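Local coordinates for acyl-CoA dehydrogenase domain protein Tcur3481 (Thermomonospora curvata, PDB 6WY9) that probably acts as an FAD-dependent acyl-CoA dehydrogenase subunit, binding the flavin cofactor between protein chains, at residues Q263-D268 against V312-H317; S236-I241 against H331-W336. One frame throughout, in Å; residues are numbered along the deposited sequence.

How the interactions relate
Both contacts belong to the helical C-terminal part of the acyl-CoA dehydrogenase fold; helix 295-319, which supplies one side of interaction 1, also packs against both helices of interaction 2. Their centres lie about 11 Å apart, and along the chain interaction 1 is nested inside the loop that interaction 2 closes. The two touch directly: Val312 CG1 lies 3.4 Å from Tyr333 O, and the His313 and Phe334 rings meet edge-to-face. Interaction 1, a surface contact, reaches the dihydroflavine-adenine dinucleotide itself through His317. Interaction 2 is buried, its centre about 16 Å from the centre of the chain against about 23 Å for interaction 1; its Ile241 side chain stays about 13 Å from the cofactor.

Interaction 1: Q263-D268 against V312-H317; sequences QHQLAD and VHRTQH. With FDA (dihydroflavine-adenine dinucleotide), chain C.
Gln265 and Asp268 face Arg314 and His317 across two antiparallel helices, 260-288 and 295-319, of the C-terminal helical domain of the acyl-CoA dehydrogenase fold. The short axes approach to 10.0 Å at 154°, and no hydrogen bond joins the segments. Packing is done mainly by the arginine. Its CD methylene rests 3.6 Å from the backbone O of Gln265, and its chain, extended from CG to NE, carries the guanidinium along to Asp268. There the CB of Asp268 sits over the centre of one guanidinium face, 3.8 Å from Arg314 CZ.

Charge is secondary: Asp268 OD2 is 4.5 Å from Arg314 NE and well out of the guanidinium plane, so any attraction is probably one of charge alone, with no N-H pointing at the oxygen. Their salt bridges lie elsewhere, Arg314 NH1 with Glu272 and Asp268 OD1 with a basic side chain of a chain of another protein.

At the cofactor end the Gln265 amide and the His317 imidazole cross, planes 34° apart, with Gln265 OE1 packed 3.7 Å from His317 CD2. Gln265 NE2 bonds to Ala261 O and to an acidic side chain of a second such chain, different from the one that meets Asp268. That second chain also engages both His317 nitrogens, ND1 by a polar and NE2 by an acidic side chain, which should fix the ring's rotation. With CG anti to the backbone N (chi1 178°), the imidazole swings toward the adenosine ribose, whose O3B lies over one ring face. The flavin pocket also holds Arg249 of the same chain, its NE hydrogen-bonded to the cofactor, and a chain of another protein adds further hydrogen bonds. The same ribose hydroxyl, O3B, donates a 2.9 Å hydrogen bond to the backbone O of His317.

Interaction 2: S236-I241 against H331-W336; sequences SGALHI and HRYFLW
Segments 236-241 and 331-336 run antiparallel, their short helix axes 9.6 Å apart at closest and inclined at 154°, with Ala238 and Tyr333 nearest in register at a CA-CA distance of 6.0 Å. This close helix-helix packing within the C-terminal helical domain joins helix 215-248 to helix 330-340. Tyr333 fills the interface from one side. Its CG stands anti to the carbonyl carbon (chi1 -66°), and the ring reaches across to the small residues opposite: CD2 lies 3.6 Å from the backbone N of Ala238, while CE2 approaches the carbonyl carbon of Gly237. Gly237 has no CB, and one placed there would lie too close to Tyr333 CE2. Nearer the helix backbones, the CB atoms of Ala238 and Tyr333 meet at 3.8 Å. Ile241 crosses the tyrosine at about a right angle, its terminal CD1 methyl 3.5 Å from Tyr333 CE1. Beyond the ring, Tyr333 OH is hydrogen-bonded to the backbone O of Arg80. An alanine in place of Tyr333 lacks the ring and hydroxyl, which would probably open a gap beside Gly237 and Ile241 and leave Arg80 O without this partner. No hydrogen bond spans the segments, which implies that apolar contact and close shape fit hold the helices together here.

Interaction 1: Q263-D268 against V312-H317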
loop_
_atom_site.group_PDB
_atom_site.type_symbol
_atom_site.label_atom_id
_atom_site.label_comp_id
_atom_site.label_asym_id
_atom_site.label_seq_id
_atom_site.Cartn_x
_atom_site.Cartn_y
_atom_site.Cartn_z
ATOM N N GLN B 263 -8.596 11.419 -9.992
ATOM C CA GLN B 263 -8.450 10.528 -11.154
ATOM C C GLN B 263 -7.578 9.333 -10.816
ATOM O O GLN B 263 -7.857 8.218 -11.285
ATOM C CB GLN B 263 -7.872 11.310 -12.334
ATOM C CG GLN B 263 -8.904 12.349 -12.809
ATOM C CD GLN B 263 -8.559 12.968 -14.127
ATOM O OE1 GLN B 263 -7.495 12.678 -14.655
ATOM N NE2 GLN B 263 -9.443 13.844 -14.665
ATOM N N HIS B 264 -6.540 9.528 -9.972
ATOM C CA HIS B 264 -5.618 8.440 -9.665
ATOM C C HIS B 264 -6.233 7.400 -8.730
ATOM O O HIS B 264 -5.944 6.202 -8.877
ATOM C CB HIS B 264 -4.295 8.994 -9.098
ATOM C CG HIS B 264 -3.443 9.624 -10.177
ATOM N ND1 HIS B 264 -2.090 9.839 -10.042
ATOM C CD2 HIS B 264 -3.759 10.029 -11.429
ATOM C CE1 HIS B 264 -1.600 10.332 -11.156
ATOM N NE2 HIS B 264 -2.592 10.452 -12.029
ATOM N N GLN B 265 -7.067 7.839 -7.783
ATOM C CA GLN B 265 -7.802 6.915 -6.941
ATOM C C GLN B 265 -8.782 6.126 -7.782
ATOM O O GLN B 265 -8.880 4.916 -7.625
ATOM C CB GLN B 265 -8.533 7.690 -5.812
ATOM C CG GLN B 265 -7.487 8.186 -4.719
ATOM C CD GLN B 265 -8.090 9.108 -3.707
ATOM O OE1 GLN B 265 -8.682 8.661 -2.735
ATOM N NE2 GLN B 265 -7.968 10.428 -3.942
ATOM N N LEU B 266 -9.490 6.798 -8.710
ATOM C CA LEU B 266 -10.377 6.070 -9.609
ATOM C C LEU B 266 -9.610 5.078 -10.474
ATOM O O LEU B 266 -10.094 3.967 -10.737
ATOM C CB LEU B 266 -11.152 7.043 -10.505
ATOM C CG LEU B 266 -12.129 7.981 -9.786
ATOM C CD1 LEU B 266 -12.512 9.090 -10.753
ATOM C CD2 LEU B 266 -13.424 7.194 -9.406
ATOM N N ALA B 267 -8.431 5.473 -10.971
ATOM C CA ALA B 267 -7.645 4.553 -11.808
ATOM C C ALA B 267 -7.194 3.335 -11.017
ATOM O O ALA B 267 -7.084 2.233 -11.564
ATOM C CB ALA B 267 -6.398 5.252 -12.364
ATOM N N ASP B 268 -6.836 3.530 -9.762
ATOM C CA ASP B 268 -6.385 2.378 -8.989
ATOM C C ASP B 268 -7.532 1.403 -8.795
ATOM O O ASP B 268 -7.325 0.188 -8.861
ATOM C CB ASP B 268 -5.793 2.808 -7.658
ATOM C CG ASP B 268 -4.365 3.399 -7.804
ATOM O OD1 ASP B 268 -3.677 3.220 -8.831
ATOM O OD2 ASP B 268 -3.953 4.037 -6.849
ATOM N N VAL B 312 -13.932 -0.364 -2.405
ATOM C CA VAL B 312 -15.080 0.240 -1.687
ATOM C C VAL B 312 -14.634 1.222 -0.599
ATOM O O VAL B 312 -15.403 2.111 -0.247
ATOM C CB VAL B 312 -16.043 -0.818 -1.091
ATOM C CG1 VAL B 312 -16.705 -1.682 -2.258
ATOM C CG2 VAL B 312 -15.375 -1.728 0.003
ATOM N N HIS B 313 -13.417 1.096 -0.035
ATOM C CA HIS B 313 -12.907 2.190 0.799
ATOM C C HIS B 313 -12.637 3.451 -0.025
ATOM O O HIS B 313 -12.899 4.582 0.436
ATOM C CB HIS B 313 -11.614 1.755 1.523
ATOM C CG HIS B 313 -11.876 1.066 2.834
ATOM N ND1 HIS B 313 -12.105 1.768 4.010
ATOM C CD2 HIS B 313 -12.030 -0.245 3.141
ATOM C CE1 HIS B 313 -12.301 0.908 4.999
ATOM N NE2 HIS B 313 -12.240 -0.319 4.508
ATOM N N ARG B 314 -12.053 3.296 -1.223
ATOM C CA ARG B 314 -11.798 4.506 -2.013
ATOM C C ARG B 314 -13.119 5.153 -2.427
ATOM O O ARG B 314 -13.235 6.380 -2.407
ATOM C CB ARG B 314 -10.938 4.199 -3.259
ATOM C CG ARG B 314 -9.499 3.736 -2.946
ATOM C CD ARG B 314 -8.538 3.927 -4.148
ATOM N NE ARG B 314 -7.356 3.071 -4.000
ATOM C CZ ARG B 314 -7.338 1.803 -4.362
ATOM N NH1 ARG B 314 -8.454 1.287 -4.890
ATOM N NH2 ARG B 314 -6.234 1.061 -4.219
ATOM N N THR B 315 -14.128 4.353 -2.792
ATOM C CA THR B 315 -15.366 4.984 -3.262
ATOM C C THR B 315 -16.126 5.629 -2.097
ATOM O O THR B 315 -16.843 6.615 -2.304
ATOM C CB THR B 315 -16.246 3.977 -4.052
ATOM O OG1 THR B 315 -16.530 2.826 -3.256
ATOM C CG2 THR B 315 -15.561 3.517 -5.400
ATOM N N GLN B 316 -15.953 5.142 -0.860
ATOM C CA GLN B 316 -16.472 5.909 0.274
ATOM C C GLN B 316 -15.762 7.252 0.396
ATOM O O GLN B 316 -16.394 8.311 0.495
ATOM C CB GLN B 316 -16.303 5.150 1.589
ATOM C CG GLN B 316 -17.299 4.037 1.839
ATOM C CD GLN B 316 -18.744 4.464 1.641
ATOM O OE1 GLN B 316 -19.431 3.881 0.801
ATOM N NE2 GLN B 316 -19.228 5.453 2.448
ATOM N N HIS B 317 -14.438 7.219 0.418
ATOM C CA HIS B 317 -13.697 8.428 0.650
ATOM C C HIS B 317 -14.023 9.496 -0.402
ATOM O O HIS B 317 -14.212 10.681 -0.065
ATOM C CB HIS B 317 -12.191 8.111 0.672
ATOM C CG HIS B 317 -11.376 9.351 0.855
ATOM N ND1 HIS B 317 -11.310 10.007 2.063
ATOM C CD2 HIS B 317 -10.704 10.130 -0.039
ATOM C CE1 HIS B 317 -10.591 11.113 1.926
ATOM N NE2 HIS B 317 -10.226 11.217 0.656
HETATM P PA FDA C . -16.638 17.146 -1.120
HETATM O O1A FDA C . -17.658 16.857 -2.174
HETATM O O2A FDA C . -16.094 18.576 -0.961
HETATM O O5B FDA C . -15.245 16.260 -1.496
HETATM C C5B FDA C . -15.612 14.909 -1.582
HETATM C C4B FDA C . -14.315 14.116 -1.828
HETATM O O4B FDA C . -13.658 14.774 -3.013
HETATM C C3B FDA C . -13.266 14.319 -0.732
HETATM O O3B FDA C . -13.379 13.391 0.283
HETATM C C2B FDA C . -11.982 14.035 -1.491
HETATM O O2B FDA C . -11.795 12.610 -1.837
HETATM C C1B FDA C . -12.203 14.749 -2.860
HETATM N N9A FDA C . -11.635 16.093 -2.947
HETATM C C8A FDA C . -12.211 17.321 -2.566
HETATM N N7A FDA C . -11.430 18.356 -2.853
HETATM C C5A FDA C . -10.308 17.806 -3.432
HETATM C C6A FDA C . -9.131 18.402 -3.911
HETATM N N6A FDA C . -8.946 19.735 -3.872
HETATM N N1A FDA C . -8.146 17.641 -4.437
HETATM C C2A FDA C . -8.402 16.300 -4.438
HETATM N N3A FDA C . -9.469 15.583 -4.009
HETATM C C4A FDA C . -10.420 16.391 -3.515
HETATM N N1 FDA C . -19.501 19.782 8.888
HETATM C C2 FDA C . -19.895 20.883 9.677
HETATM O O2 FDA C . -19.953 22.027 9.176
HETATM N N3 FDA C . -20.199 20.608 11.006
HETATM C C4 FDA C . -20.148 19.323 11.593
HETATM O O4 FDA C . -20.459 19.181 12.769
HETATM C C4X FDA C . -19.740 18.259 10.715
HETATM N N5 FDA C . -19.668 16.958 11.216
HETATM C C5X FDA C . -19.767 15.919 10.330
HETATM C C6 FDA C . -20.113 14.684 10.739
HETATM C C7 FDA C . -20.228 13.645 9.783
HETATM C C7M FDA C . -20.601 12.360 10.254
HETATM C C8 FDA C . -19.977 13.841 8.476
HETATM C C8M FDA C . -20.086 12.757 7.479
HETATM C C9 FDA C . -19.589 15.102 8.055
HETATM C C9A FDA C . -19.500 16.135 8.981
HETATM N N10 FDA C . -19.106 17.422 8.576
HETATM C C10 FDA C . -19.450 18.484 9.418
HETATM C "C1'" FDA C . -18.931 17.692 7.121
HETATM C "C2'" FDA C . -17.447 17.557 6.678
HETATM O "O2'" FDA C . -16.718 18.593 7.134
HETATM C "C3'" FDA C . -17.534 17.506 5.085
HETATM O "O3'" FDA C . -18.110 16.290 4.651
HETATM C "C4'" FDA C . -16.163 17.731 4.465
HETATM O "O4'" FDA C . -15.820 19.054 4.693
HETATM C "C5'" FDA C . -16.231 17.326 2.968
HETATM O "O5'" FDA C . -17.143 18.176 2.339
HETATM P P FDA C . -18.078 17.302 1.317
HETATM O O1P FDA C . -18.691 16.282 2.148
HETATM O O2P FDA C . -18.943 18.297 0.558
HETATM O O3P FDA C . -17.099 16.491 0.250
#

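Interaction 2: S236-I241 against H331-W336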
loop_
_atom_site.group_PDB
_atom_site.type_symbol
_atom_site.label_atom_id
_atom_site.label_comp_id
_atom_site.label_asym_id
_atom_site.label_seq_id
_atom_site.Cartn_x
_atom_site.Cartn_y
_atom_site.Cartn_z
ATOM N N SER B 236 -17.285 -3.095 -9.175
ATOM C CA SER B 236 -17.621 -2.472 -10.446
ATOM C C SER B 236 -18.760 -1.472 -10.274
ATOM O O SER B 236 -18.703 -0.350 -10.791
ATOM C CB SER B 236 -18.019 -3.554 -11.469
ATOM O OG SER B 236 -16.909 -4.409 -11.727
ATOM N N GLY B 237 -19.815 -1.876 -9.569
ATOM C CA GLY B 237 -20.941 -0.974 -9.378
ATOM C C GLY B 237 -20.547 0.230 -8.545
ATOM O O GLY B 237 -20.932 1.357 -8.852
ATOM N N ALA B 238 -19.753 0.005 -7.490
ATOM C CA ALA B 238 -19.283 1.109 -6.660
ATOM C C ALA B 238 -18.487 2.111 -7.495
ATOM O O ALA B 238 -18.691 3.331 -7.401
ATOM C CB ALA B 238 -18.412 0.560 -5.508
ATOM N N LEU B 239 -17.543 1.606 -8.292
ATOM C CA LEU B 239 -16.760 2.494 -9.147
ATOM C C LEU B 239 -17.664 3.272 -10.118
ATOM O O LEU B 239 -17.490 4.485 -10.305
ATOM C CB LEU B 239 -15.713 1.695 -9.923
ATOM C CG LEU B 239 -14.810 2.558 -10.804
ATOM C CD1 LEU B 239 -14.131 3.761 -10.031
ATOM C CD2 LEU B 239 -13.722 1.681 -11.461
ATOM N N HIS B 240 -18.632 2.590 -10.737
ATOM C CA HIS B 240 -19.507 3.264 -11.688
ATOM C C HIS B 240 -20.259 4.412 -11.015
ATOM O O HIS B 240 -20.295 5.531 -11.536
ATOM C CB HIS B 240 -20.476 2.267 -12.332
ATOM C CG HIS B 240 -21.383 2.899 -13.356
ATOM N ND1 HIS B 240 -20.954 3.247 -14.620
ATOM C CD2 HIS B 240 -22.677 3.286 -13.285
ATOM C CE1 HIS B 240 -21.951 3.808 -15.288
ATOM N NE2 HIS B 240 -23.006 3.847 -14.497
ATOM N N ILE B 241 -20.841 4.160 -9.839
ATOM C CA ILE B 241 -21.618 5.196 -9.151
ATOM C C ILE B 241 -20.721 6.379 -8.794
ATOM O O ILE B 241 -21.105 7.553 -8.923
ATOM C CB ILE B 241 -22.267 4.604 -7.877
ATOM C CG1 ILE B 241 -23.446 3.686 -8.226
ATOM C CG2 ILE B 241 -22.723 5.771 -6.887
ATOM C CD1 ILE B 241 -23.722 2.720 -7.045
ATOM N N HIS B 331 -23.086 3.510 0.292
ATOM C CA HIS B 331 -22.725 2.850 1.555
ATOM C C HIS B 331 -23.034 1.344 1.534
ATOM O O HIS B 331 -22.407 0.577 2.269
ATOM C CB HIS B 331 -23.470 3.470 2.734
ATOM C CG HIS B 331 -24.925 3.105 2.766
ATOM N ND1 HIS B 331 -25.833 3.627 1.856
ATOM C CD2 HIS B 331 -25.629 2.248 3.549
ATOM C CE1 HIS B 331 -27.040 3.141 2.107
ATOM N NE2 HIS B 331 -26.944 2.302 3.129
ATOM N N ARG B 332 -24.005 0.901 0.726
ATOM C CA ARG B 332 -24.289 -0.536 0.665
ATOM C C ARG B 332 -23.145 -1.297 0.007
ATOM O O ARG B 332 -22.867 -2.437 0.378
ATOM C CB ARG B 332 -25.609 -0.805 -0.085
ATOM C CG ARG B 332 -26.841 -0.282 0.668
ATOM C CD ARG B 332 -28.134 -1.012 0.233
ATOM N NE ARG B 332 -29.303 -0.351 0.823
ATOM C CZ ARG B 332 -29.829 0.802 0.404
ATOM N NH1 ARG B 332 -30.888 1.320 1.044
ATOM N NH2 ARG B 332 -29.317 1.421 -0.650
ATOM N N TYR B 333 -22.507 -0.701 -0.994
ATOM C CA TYR B 333 -21.343 -1.336 -1.620
ATOM C C TYR B 333 -20.213 -1.478 -0.611
ATOM O O TYR B 333 -19.555 -2.528 -0.535
ATOM C CB TYR B 333 -20.908 -0.496 -2.835
ATOM C CG TYR B 333 -21.988 -0.550 -3.893
ATOM C CD1 TYR B 333 -23.142 0.233 -3.783
ATOM C CD2 TYR B 333 -21.891 -1.447 -4.956
ATOM C CE1 TYR B 333 -24.176 0.118 -4.721
ATOM C CE2 TYR B 333 -22.916 -1.555 -5.916
ATOM C CZ TYR B 333 -24.047 -0.770 -5.781
ATOM O OH TYR B 333 -25.047 -0.885 -6.734
ATOM N N PHE B 334 -20.020 -0.448 0.224
ATOM C CA PHE B 334 -19.053 -0.565 1.318
ATOM C C PHE B 334 -19.399 -1.743 2.234
ATOM O O PHE B 334 -18.524 -2.553 2.591
ATOM C CB PHE B 334 -18.993 0.746 2.137
ATOM C CG PHE B 334 -17.994 0.670 3.232
ATOM C CD1 PHE B 334 -16.641 0.635 2.935
ATOM C CD2 PHE B 334 -18.395 0.519 4.552
ATOM C CE1 PHE B 334 -15.673 0.496 3.954
ATOM C CE2 PHE B 334 -17.446 0.393 5.569
ATOM C CZ PHE B 334 -16.071 0.383 5.264
ATOM N N LEU B 335 -20.674 -1.839 2.654
ATOM C CA LEU B 335 -21.071 -2.900 3.587
ATOM C C LEU B 335 -20.885 -4.291 2.959
ATOM O O LEU B 335 -20.366 -5.207 3.607
ATOM C CB LEU B 335 -22.525 -2.712 4.053
ATOM C CG LEU B 335 -22.837 -1.404 4.815
ATOM C CD1 LEU B 335 -24.313 -1.362 5.212
ATOM C CD2 LEU B 335 -21.903 -1.361 6.059
ATOM N N TRP B 336 -21.362 -4.478 1.718
ATOM C CA TRP B 336 -21.155 -5.741 1.004
ATOM C C TRP B 336 -19.669 -6.048 0.801
ATOM O O TRP B 336 -19.211 -7.175 1.051
ATOM C CB TRP B 336 -21.862 -5.701 -0.362
ATOM C CG TRP B 336 -23.346 -6.011 -0.285
ATOM C CD1 TRP B 336 -24.256 -5.442 0.548
ATOM C CD2 TRP B 336 -24.077 -6.962 -1.100
ATOM N NE1 TRP B 336 -25.509 -5.964 0.306
ATOM C CE2 TRP B 336 -25.422 -6.901 -0.699
ATOM C CE3 TRP B 336 -23.714 -7.836 -2.136
ATOM C CZ2 TRP B 336 -26.430 -7.706 -1.282
ATOM C CZ3 TRP B 336 -24.730 -8.628 -2.733
ATOM C CH2 TRP B 336 -26.064 -8.556 -2.297
#